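PDB 7K4O: carboxylic ester hydrolase from Aspergillus niger, which hydrolyses ester bonds as a tannin acyl hydrolase (tannase) of the serine esterase type, probably releasing gallic acid from tannins. Local coordinates for residues G27-D31 against F62-D67; Q73-W79 against S117-G123; R89-T93 against L158-K163. The contacts are given in a common frame with arbitrary orientation. Residue numbers count along the deposited sequence, not the author numbering.

Contact 1 (G27-D31 against F62-D67); sequences GITID and FAYSHD
The antiparallel hairpin of strands 28-47 and 50-66, at the outer edge of an alpha/beta-hydrolase sheet, closes its ends here. The axes of 28-31 and 62-66 approach to 4.7 Å, with N-to-C directions 155° apart. Thr29 and Ser65 form a hydrogen-bonded pair (Thr29 N to Ser65 O 3.0 Å, Ser65 N to Thr29 O 2.9 Å), flanked by non-hydrogen-bonded pairs Ile28-His66 and Ile30-Tyr64. Beta-branched Ile28 (m, m) and Ile30 (m, t) suit extended backbone and share the aromatic residues' face: Ile28 CG2 is 3.7 Å from Tyr64 CD1, Ile30 CG2 4.3 Å from CD2 of Phe62 (p, chi2 -88°). Tyr64 (p, chi2 88°) and His66 (m, chi2 85°) bond Glu157 of helix 144-169, which covers this face; His66 also bonds Asp72. On the more open face a water joins Thr29 O (3.0 Å) to Ser65 OG (2.8 Å). At Gly27 (phi 97°) a CB would jam against the preceding carbonyl O, so glycine fits; Gly27 O accepts from Asp67 N (2.8 Å). Asp67 (m) OD1 accepts from Thr29 OG1 (m), 2.7 Å away.

Contact 2 (Q73-W79 against S117-G123); sequences QVLLEIW and SGMTDGG
An aspartate side chain takes over from the backbone at the end of this antiparallel strand pair: Asp121 OD1 accepts from Leu75 N (2.9 Å), while Asp121 N still donates to Leu75 O (3.0 Å). Strands 74-81 and 115-120 are neighbours in the alpha/beta-hydrolase sheet; the axes of 74-79 and 117-120 approach to 4.6 Å, with N-to-C directions at 166°. Glu77-Met119 and Trp79-Ser117 are hydrogen-bonded pairs (Glu77 N to Met119 O 3.0 Å, Trp79 N to Ser117 O 2.8 Å); Ile78-Gly118 between them and Leu76-Thr120 on the turn side are non-hydrogen-bonded. Apolar Leu76 (m, t) and Ile78 (m, t) fill the face covered by helix 144-169. On the other face, extended Glu77 (t, t) sets its CD 3.7 Å from CE of Met119 (p, t, t), and Glu77 OE1 accepts from Trp79 NE1 (3.0 Å). Leu75 and Glu77 touch N-acetylglucosamine of protein-attached glycan. Gly122 and Gly123 turn the chain with positive phi, which glycine adopts easily. Thr120 OG1 (t) closes an ST turn onto Gly122 N (2.8 Å), and Asp121 OD1 (p) an Asx turn onto Gly123 N (2.9 Å). Asp121 OD2 bonds Gly126 N and a water (2.6 Å) that donates to Gln73 O at 2.7 Å.

Contact 3 (R89-T93 against L158-K163); sequences RWLST and LSLIGK
Leu158, the first residue of the helical segment, reaches the strand with its side chain (t, p): its CD1 lies 3.9 Å from Trp90 CZ2, an apolar contact at the CZ2 corner of the indole. One residue on, Ser159 (m) sets its OG 3.1 Å from Ser92 OG (m). A water bridges the two hydroxyls, 2.7 Å from Ser92 OG and donating to Ser159 OG at 3.0 Å; Ser92 OG also accepts from Trp90 NE1 (2.9 Å), which fixes the indole edge, and Ser159 OG bonds Glu202. Small hydroxyl side chains suit a spot where strand and helix come close and share one water. Strand 89-93, extended throughout, and helix 158-163, part of helix 144-169, run roughly antiparallel, their N-to-C directions 149° apart and their axes 9.4 Å apart at closest approach. This is the packing of a helix against the central sheet of an alpha/beta-hydrolase fold, where helix 144-169 precedes strand 179-185, the sheet neighbour of strand 89-93. Trp90 (chi1 t, chi2 -96°) fills the gap between the layers. A turn after Ser159, Gly162 makes this possible: its CA is 3.5 Å from Trp90 CH2, and a CB would clash with that ring atom. Lys163 (m, t, p, t) lays its aliphatic part over the same indole face, in a CH-pi contact of CG 3.9 Å from the five-membered ring centroid, while NZ donates to Glu202 O.

All three contacts belong to one sheet and the helix 144-169 packed on it. Contact 1 passes into contact 2 because strands 50-66 and 74-81 are sheet neighbours, with Tyr64 O 2.8 Å from Val74 N and Phe62 O 3.0 Å from Leu76 N. Contact 2 continues into contact 3 through Gly118 N to Leu91 O (2.9 Å) and Gly118 O to Thr93 OG1 (2.8 Å). The helix ties in contact 1 as well, as Ile161 CG2 touches Phe62 CZ at 3.7 Å. Their centres lie 12, 10 and 16 Å apart for pairs 1-2, 2-3 and 1-3. Contact 3 does not touch the ligand; the Thr93 side chain is about 13 Å from bound 3,4,5-trihydroxybenzoic acid, whose pocket includes Ser186, the probable nucleophile.

Contact 1 (G27-D31 against F62-D67)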
loop_
_atom_site.group_PDB
_atom_site.type_symbol
_atom_site.label_atom_id
_atom_site.label_comp_id
_atom_site.label_asym_id
_atom_site.label_seq_id
_atom_site.Cartn_x
_atom_site.Cartn_y
_atom_site.Cartn_z
ATOM N N GLY A 27 -28.090 -12.888 4.691
ATOM C CA GLY A 27 -28.124 -11.843 3.658
ATOM C C GLY A 27 -27.302 -12.175 2.441
ATOM O O GLY A 27 -27.281 -11.379 1.510
ATOM N N ILE A 28 -26.599 -13.304 2.447
ATOM C CA ILE A 28 -25.784 -13.757 1.292
ATOM C C ILE A 28 -26.400 -15.014 0.661
ATOM O O ILE A 28 -26.529 -16.018 1.344
ATOM C CB ILE A 28 -24.329 -14.040 1.703
ATOM C CG1 ILE A 28 -23.624 -12.814 2.284
ATOM C CG2 ILE A 28 -23.546 -14.595 0.514
ATOM C CD1 ILE A 28 -23.559 -11.711 1.321
ATOM N N THR A 29 -26.708 -14.936 -0.616
ATOM C CA THR A 29 -27.142 -16.093 -1.441
ATOM C C THR A 29 -26.017 -16.457 -2.391
ATOM O O THR A 29 -25.599 -15.624 -3.221
ATOM C CB THR A 29 -28.466 -15.787 -2.141
ATOM O OG1 THR A 29 -29.473 -15.598 -1.152
ATOM C CG2 THR A 29 -28.870 -16.954 -3.035
ATOM N N ILE A 30 -25.587 -17.721 -2.335
ATOM C CA ILE A 30 -24.495 -18.184 -3.220
ATOM C C ILE A 30 -25.111 -18.925 -4.414
ATOM O O ILE A 30 -25.987 -19.740 -4.172
ATOM C CB ILE A 30 -23.510 -19.065 -2.439
ATOM C CG1 ILE A 30 -22.786 -18.183 -1.413
ATOM C CG2 ILE A 30 -22.529 -19.715 -3.407
ATOM C CD1 ILE A 30 -21.962 -18.897 -0.450
ATOM N N ASP A 31 -24.681 -18.591 -5.622
ATOM C CA ASP A 31 -25.222 -19.218 -6.866
ATOM C C ASP A 31 -24.373 -20.460 -7.212
ATOM O O ASP A 31 -23.341 -20.323 -7.871
ATOM C CB ASP A 31 -25.206 -18.241 -8.029
ATOM C CG ASP A 31 -25.837 -18.804 -9.293
ATOM O OD1 ASP A 31 -26.287 -19.946 -9.249
ATOM O OD2 ASP A 31 -25.890 -18.070 -10.269
ATOM N N PHE A 62 -17.001 -18.275 -8.878
ATOM C CA PHE A 62 -18.440 -18.374 -8.651
ATOM C C PHE A 62 -18.969 -17.012 -8.184
ATOM O O PHE A 62 -18.177 -16.112 -7.892
ATOM C CB PHE A 62 -18.809 -19.456 -7.646
ATOM C CG PHE A 62 -18.169 -19.304 -6.294
ATOM C CD1 PHE A 62 -16.921 -19.852 -6.062
ATOM C CD2 PHE A 62 -18.782 -18.598 -5.282
ATOM C CE1 PHE A 62 -16.303 -19.698 -4.830
ATOM C CE2 PHE A 62 -18.194 -18.488 -4.022
ATOM C CZ PHE A 62 -16.935 -18.996 -3.817
ATOM N N ALA A 63 -20.288 -16.900 -8.222
ATOM C CA ALA A 63 -21.005 -15.648 -7.931
ATOM C C ALA A 63 -21.823 -15.809 -6.665
ATOM O O ALA A 63 -22.321 -16.895 -6.324
ATOM C CB ALA A 63 -21.905 -15.282 -9.101
ATOM N N TYR A 64 -22.038 -14.685 -5.984
ATOM C CA TYR A 64 -23.028 -14.591 -4.903
ATOM C C TYR A 64 -23.725 -13.229 -4.994
ATOM O O TYR A 64 -23.294 -12.372 -5.749
ATOM C CB TYR A 64 -22.410 -14.851 -3.537
ATOM C CG TYR A 64 -21.469 -13.807 -3.000
ATOM C CD1 TYR A 64 -21.935 -12.734 -2.256
ATOM C CD2 TYR A 64 -20.111 -13.905 -3.179
ATOM C CE1 TYR A 64 -21.063 -11.815 -1.694
ATOM C CE2 TYR A 64 -19.223 -12.986 -2.652
ATOM C CZ TYR A 64 -19.688 -11.936 -1.892
ATOM O OH TYR A 64 -18.806 -11.046 -1.346
ATOM N N SER A 65 -24.775 -13.068 -4.210
ATOM C CA SER A 65 -25.519 -11.796 -4.190
ATOM C C SER A 65 -25.961 -11.450 -2.775
ATOM O O SER A 65 -26.094 -12.342 -1.929
ATOM C CB SER A 65 -26.671 -11.842 -5.132
ATOM O OG SER A 65 -27.589 -12.853 -4.793
ATOM N N HIS A 66 -26.176 -10.149 -2.538
ATOM C CA HIS A 66 -26.719 -9.634 -1.280
ATOM C C HIS A 66 -28.236 -9.620 -1.402
ATOM O O HIS A 66 -28.751 -8.923 -2.296
ATOM C CB HIS A 66 -26.209 -8.236 -0.981
ATOM C CG HIS A 66 -24.748 -8.184 -0.711
ATOM N ND1 HIS A 66 -23.838 -8.096 -1.711
ATOM C CD2 HIS A 66 -24.050 -8.212 0.441
ATOM C CE1 HIS A 66 -22.597 -8.075 -1.163
ATOM N NE2 HIS A 66 -22.717 -8.173 0.149
ATOM N N ASP A 67 -28.880 -10.299 -0.495
ATOM C CA ASP A 67 -30.360 -10.343 -0.423
ATOM C C ASP A 67 -30.892 -8.904 -0.371
ATOM O O ASP A 67 -30.411 -8.112 0.401
ATOM C CB ASP A 67 -30.822 -11.148 0.761
ATOM C CG ASP A 67 -30.375 -12.608 0.732
ATOM O OD1 ASP A 67 -29.889 -13.047 -0.350
ATOM O OD2 ASP A 67 -30.447 -13.250 1.822
HETATM O O HOH W 1 -26.848 -15.332 -5.977
#

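Contact 2 (Q73-W79 against S117-G123)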
loop_
_atom_site.group_PDB
_atom_site.type_symbol
_atom_site.label_atom_id
_atom_site.label_comp_id
_atom_site.label_asym_id
_atom_site.label_seq_id
_atom_site.Cartn_x
_atom_site.Cartn_y
_atom_site.Cartn_z
ATOM N N GLN A 73 -24.472 -8.583 -7.810
ATOM C CA GLN A 73 -23.681 -9.802 -8.056
ATOM C C GLN A 73 -22.215 -9.531 -7.703
ATOM O O GLN A 73 -21.619 -8.517 -8.139
ATOM C CB GLN A 73 -23.780 -10.242 -9.516
ATOM C CG GLN A 73 -23.134 -11.602 -9.743
ATOM C CD GLN A 73 -23.388 -12.146 -11.131
ATOM O OE1 GLN A 73 -24.224 -13.028 -11.306
ATOM N NE2 GLN A 73 -22.686 -11.623 -12.113
ATOM N N VAL A 74 -21.637 -10.447 -6.949
ATOM C CA VAL A 74 -20.220 -10.423 -6.571
ATOM C C VAL A 74 -19.580 -11.698 -7.156
ATOM O O VAL A 74 -20.184 -12.770 -7.068
ATOM C CB VAL A 74 -20.064 -10.375 -5.048
ATOM C CG1 VAL A 74 -18.601 -10.266 -4.681
ATOM C CG2 VAL A 74 -20.872 -9.232 -4.410
ATOM N N LEU A 75 -18.425 -11.567 -7.751
ATOM C CA LEU A 75 -17.639 -12.716 -8.241
ATOM C C LEU A 75 -16.430 -12.898 -7.303
ATOM O O LEU A 75 -15.699 -11.963 -7.001
ATOM C CB LEU A 75 -17.143 -12.472 -9.662
ATOM C CG LEU A 75 -18.250 -12.179 -10.654
ATOM C CD1 LEU A 75 -17.686 -11.871 -12.010
ATOM C CD2 LEU A 75 -19.240 -13.316 -10.725
ATOM N N LEU A 76 -16.147 -14.157 -6.991
ATOM C CA LEU A 76 -14.896 -14.536 -6.335
ATOM C C LEU A 76 -14.090 -15.426 -7.277
ATOM O O LEU A 76 -14.672 -16.204 -8.058
ATOM C CB LEU A 76 -15.192 -15.291 -5.036
ATOM C CG LEU A 76 -16.010 -14.559 -3.981
ATOM C CD1 LEU A 76 -16.095 -15.403 -2.731
ATOM C CD2 LEU A 76 -15.425 -13.187 -3.661
ATOM N N GLU A 77 -12.792 -15.303 -7.176
ATOM C CA GLU A 77 -11.868 -16.208 -7.882
ATOM C C GLU A 77 -10.913 -16.752 -6.826
ATOM O O GLU A 77 -10.281 -15.968 -6.133
ATOM C CB GLU A 77 -11.107 -15.522 -9.021
ATOM C CG GLU A 77 -10.124 -16.461 -9.741
ATOM C CD GLU A 77 -9.670 -15.942 -11.108
ATOM O OE1 GLU A 77 -8.495 -16.084 -11.456
ATOM O OE2 GLU A 77 -10.516 -15.260 -11.772
ATOM N N ILE A 78 -10.800 -18.082 -6.770
ATOM C CA ILE A 78 -9.983 -18.750 -5.739
ATOM C C ILE A 78 -9.138 -19.794 -6.471
ATOM O O ILE A 78 -9.698 -20.561 -7.249
ATOM C CB ILE A 78 -10.903 -19.387 -4.666
ATOM C CG1 ILE A 78 -11.669 -18.286 -3.888
ATOM C CG2 ILE A 78 -10.097 -20.241 -3.690
ATOM C CD1 ILE A 78 -12.732 -18.825 -2.955
ATOM N N TRP A 79 -7.857 -19.769 -6.216
ATOM C CA TRP A 79 -6.941 -20.800 -6.753
ATOM C C TRP A 79 -6.665 -21.811 -5.646
ATOM O O TRP A 79 -6.115 -21.419 -4.616
ATOM C CB TRP A 79 -5.685 -20.177 -7.269
ATOM C CG TRP A 79 -5.840 -19.276 -8.458
ATOM C CD1 TRP A 79 -6.990 -18.887 -9.095
ATOM C CD2 TRP A 79 -4.762 -18.631 -9.139
ATOM N NE1 TRP A 79 -6.679 -18.033 -10.132
ATOM C CE2 TRP A 79 -5.329 -17.820 -10.153
ATOM C CE3 TRP A 79 -3.385 -18.612 -8.967
ATOM C CZ2 TRP A 79 -4.537 -17.065 -11.014
ATOM C CZ3 TRP A 79 -2.595 -17.845 -9.798
ATOM C CH2 TRP A 79 -3.172 -17.067 -10.810
ATOM N N SER A 117 -5.982 -19.461 -2.360
ATOM C CA SER A 117 -5.695 -18.019 -2.539
ATOM C C SER A 117 -6.879 -17.355 -3.244
ATOM O O SER A 117 -7.382 -17.876 -4.240
ATOM C CB SER A 117 -4.437 -17.850 -3.355
ATOM O OG SER A 117 -3.314 -18.483 -2.711
ATOM N N GLY A 118 -7.398 -16.274 -2.676
ATOM C CA GLY A 118 -8.633 -15.666 -3.182
ATOM C C GLY A 118 -8.558 -14.188 -3.484
ATOM O O GLY A 118 -7.770 -13.434 -2.895
ATOM N N MET A 119 -9.442 -13.787 -4.396
ATOM C CA MET A 119 -9.704 -12.365 -4.666
ATOM C C MET A 119 -11.181 -12.171 -4.978
ATOM O O MET A 119 -11.906 -13.126 -5.302
ATOM C CB MET A 119 -8.842 -11.882 -5.833
ATOM C CG MET A 119 -9.245 -12.471 -7.161
ATOM S SD MET A 119 -7.968 -11.896 -8.387
ATOM C CE MET A 119 -8.713 -12.542 -9.858
ATOM N N THR A 120 -11.606 -10.918 -4.909
ATOM C CA THR A 120 -12.999 -10.545 -5.178
ATOM C C THR A 120 -13.055 -9.483 -6.283
ATOM O O THR A 120 -12.107 -8.714 -6.487
ATOM C CB THR A 120 -13.653 -10.001 -3.895
ATOM O OG1 THR A 120 -15.010 -9.630 -4.148
ATOM C CG2 THR A 120 -12.918 -8.851 -3.268
ATOM N N ASP A 121 -14.200 -9.422 -6.924
ATOM C CA ASP A 121 -14.503 -8.285 -7.819
ATOM C C ASP A 121 -15.268 -7.192 -7.080
ATOM O O ASP A 121 -15.593 -6.203 -7.715
ATOM C CB ASP A 121 -15.234 -8.696 -9.088
ATOM C CG ASP A 121 -16.732 -8.752 -9.023
ATOM O OD1 ASP A 121 -17.315 -8.893 -7.916
ATOM O OD2 ASP A 121 -17.345 -8.698 -10.143
ATOM N N GLY A 122 -15.611 -7.390 -5.804
ATOM C CA GLY A 122 -16.229 -6.308 -5.024
ATOM C C GLY A 122 -17.668 -6.029 -5.354
ATOM O O GLY A 122 -18.250 -5.091 -4.723
ATOM N N GLY A 123 -18.273 -6.774 -6.268
ATOM C CA GLY A 123 -19.610 -6.467 -6.803
ATOM C C GLY A 123 -19.572 -5.453 -7.934
ATOM O O GLY A 123 -20.658 -4.968 -8.305
HETATM O O HOH W 2 -19.900 -8.315 -10.206
HETATM O O HOH W 3 -23.378 -5.816 -7.984
#

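Contact 3 (R89-T93 against L158-K163)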
loop_
_atom_site.group_PDB
_atom_site.type_symbol
_atom_site.label_atom_id
_atom_site.label_comp_id
_atom_site.label_asym_id
_atom_site.label_seq_id
_atom_site.Cartn_x
_atom_site.Cartn_y
_atom_site.Cartn_z
ATOM N N ARG A 89 -3.515 -23.569 4.642
ATOM C CA ARG A 89 -3.356 -22.113 4.579
ATOM C C ARG A 89 -4.429 -21.532 3.668
ATOM O O ARG A 89 -4.778 -22.136 2.646
ATOM C CB ARG A 89 -1.949 -21.726 4.122
ATOM C CG ARG A 89 -0.856 -22.174 5.094
ATOM C CD ARG A 89 0.561 -21.880 4.558
ATOM N NE ARG A 89 1.542 -22.413 5.502
ATOM C CZ ARG A 89 2.570 -23.186 5.189
ATOM N NH1 ARG A 89 2.834 -23.467 3.926
ATOM N NH2 ARG A 89 3.304 -23.716 6.172
ATOM N N TRP A 90 -4.816 -20.307 4.015
ATOM C CA TRP A 90 -5.681 -19.427 3.197
ATOM C C TRP A 90 -4.896 -18.125 2.982
ATOM O O TRP A 90 -4.344 -17.606 3.964
ATOM C CB TRP A 90 -7.021 -19.165 3.909
ATOM C CG TRP A 90 -7.778 -18.038 3.283
ATOM C CD1 TRP A 90 -7.788 -16.734 3.687
ATOM C CD2 TRP A 90 -8.569 -18.083 2.082
ATOM N NE1 TRP A 90 -8.567 -15.966 2.825
ATOM C CE2 TRP A 90 -9.026 -16.766 1.822
ATOM C CE3 TRP A 90 -8.918 -19.091 1.183
ATOM C CZ2 TRP A 90 -9.826 -16.448 0.732
ATOM C CZ3 TRP A 90 -9.681 -18.777 0.070
ATOM C CH2 TRP A 90 -10.115 -17.462 -0.171
ATOM N N LEU A 91 -4.928 -17.579 1.786
ATOM C CA LEU A 91 -4.398 -16.242 1.513
ATOM C C LEU A 91 -5.485 -15.392 0.830
ATOM O O LEU A 91 -5.884 -15.704 -0.323
ATOM C CB LEU A 91 -3.164 -16.297 0.612
ATOM C CG LEU A 91 -2.581 -14.923 0.318
ATOM C CD1 LEU A 91 -2.018 -14.307 1.553
ATOM C CD2 LEU A 91 -1.508 -14.979 -0.792
ATOM N N SER A 92 -5.882 -14.320 1.506
ATOM C CA SER A 92 -6.643 -13.219 0.865
ATOM C C SER A 92 -5.657 -12.295 0.146
ATOM O O SER A 92 -4.617 -11.996 0.668
ATOM C CB SER A 92 -7.458 -12.432 1.915
ATOM O OG SER A 92 -8.599 -13.139 2.339
ATOM N N THR A 93 -6.063 -11.754 -1.006
ATOM C CA THR A 93 -5.292 -10.804 -1.815
ATOM C C THR A 93 -6.235 -9.660 -2.192
ATOM O O THR A 93 -7.456 -9.842 -2.165
ATOM C CB THR A 93 -4.692 -11.439 -3.079
ATOM O OG1 THR A 93 -5.765 -11.763 -3.968
ATOM C CG2 THR A 93 -3.884 -12.684 -2.747
ATOM N N LEU A 158 -15.233 -12.300 1.364
ATOM C CA LEU A 158 -14.235 -13.166 0.699
ATOM C C LEU A 158 -13.602 -14.099 1.741
ATOM O O LEU A 158 -13.482 -15.310 1.475
ATOM C CB LEU A 158 -13.191 -12.338 -0.042
ATOM C CG LEU A 158 -11.923 -13.080 -0.531
ATOM C CD1 LEU A 158 -12.244 -14.247 -1.444
ATOM C CD2 LEU A 158 -10.952 -12.100 -1.142
ATOM N N SER A 159 -13.143 -13.563 2.857
ATOM C CA SER A 159 -12.492 -14.434 3.864
ATOM C C SER A 159 -13.494 -15.439 4.403
ATOM O O SER A 159 -13.140 -16.656 4.526
ATOM C CB SER A 159 -11.875 -13.628 4.960
ATOM O OG SER A 159 -10.789 -12.882 4.463
ATOM N N LEU A 160 -14.704 -15.018 4.774
ATOM C CA LEU A 160 -15.668 -15.972 5.376
ATOM C C LEU A 160 -15.974 -17.079 4.375
ATOM O O LEU A 160 -15.958 -18.255 4.747
ATOM C CB LEU A 160 -16.930 -15.240 5.788
ATOM C CG LEU A 160 -16.777 -14.360 7.016
ATOM C CD1 LEU A 160 -17.984 -13.434 7.183
ATOM C CD2 LEU A 160 -16.628 -15.224 8.253
ATOM N N ILE A 161 -16.288 -16.723 3.133
ATOM C CA ILE A 161 -16.681 -17.732 2.109
ATOM C C ILE A 161 -15.474 -18.605 1.726
ATOM O O ILE A 161 -15.624 -19.860 1.666
ATOM C CB ILE A 161 -17.294 -17.060 0.881
ATOM C CG1 ILE A 161 -18.599 -16.401 1.250
ATOM C CG2 ILE A 161 -17.437 -18.066 -0.237
ATOM C CD1 ILE A 161 -19.084 -15.414 0.192
ATOM N N GLY A 162 -14.340 -17.995 1.457
ATOM C CA GLY A 162 -13.136 -18.699 0.990
ATOM C C GLY A 162 -12.598 -19.664 2.025
ATOM O O GLY A 162 -12.245 -20.798 1.692
ATOM N N LYS A 163 -12.572 -19.245 3.284
ATOM C CA LYS A 163 -12.082 -20.131 4.366
ATOM C C LYS A 163 -13.029 -21.330 4.502
ATOM O O LYS A 163 -12.531 -22.434 4.689
ATOM C CB LYS A 163 -11.886 -19.380 5.673
ATOM C CG LYS A 163 -10.734 -18.390 5.607
ATOM C CD LYS A 163 -10.720 -17.370 6.741
ATOM C CE LYS A 163 -10.599 -17.988 8.104
ATOM N NZ LYS A 163 -10.710 -16.963 9.178
HETATM O O HOH W 4 -10.253 -10.999 2.240
#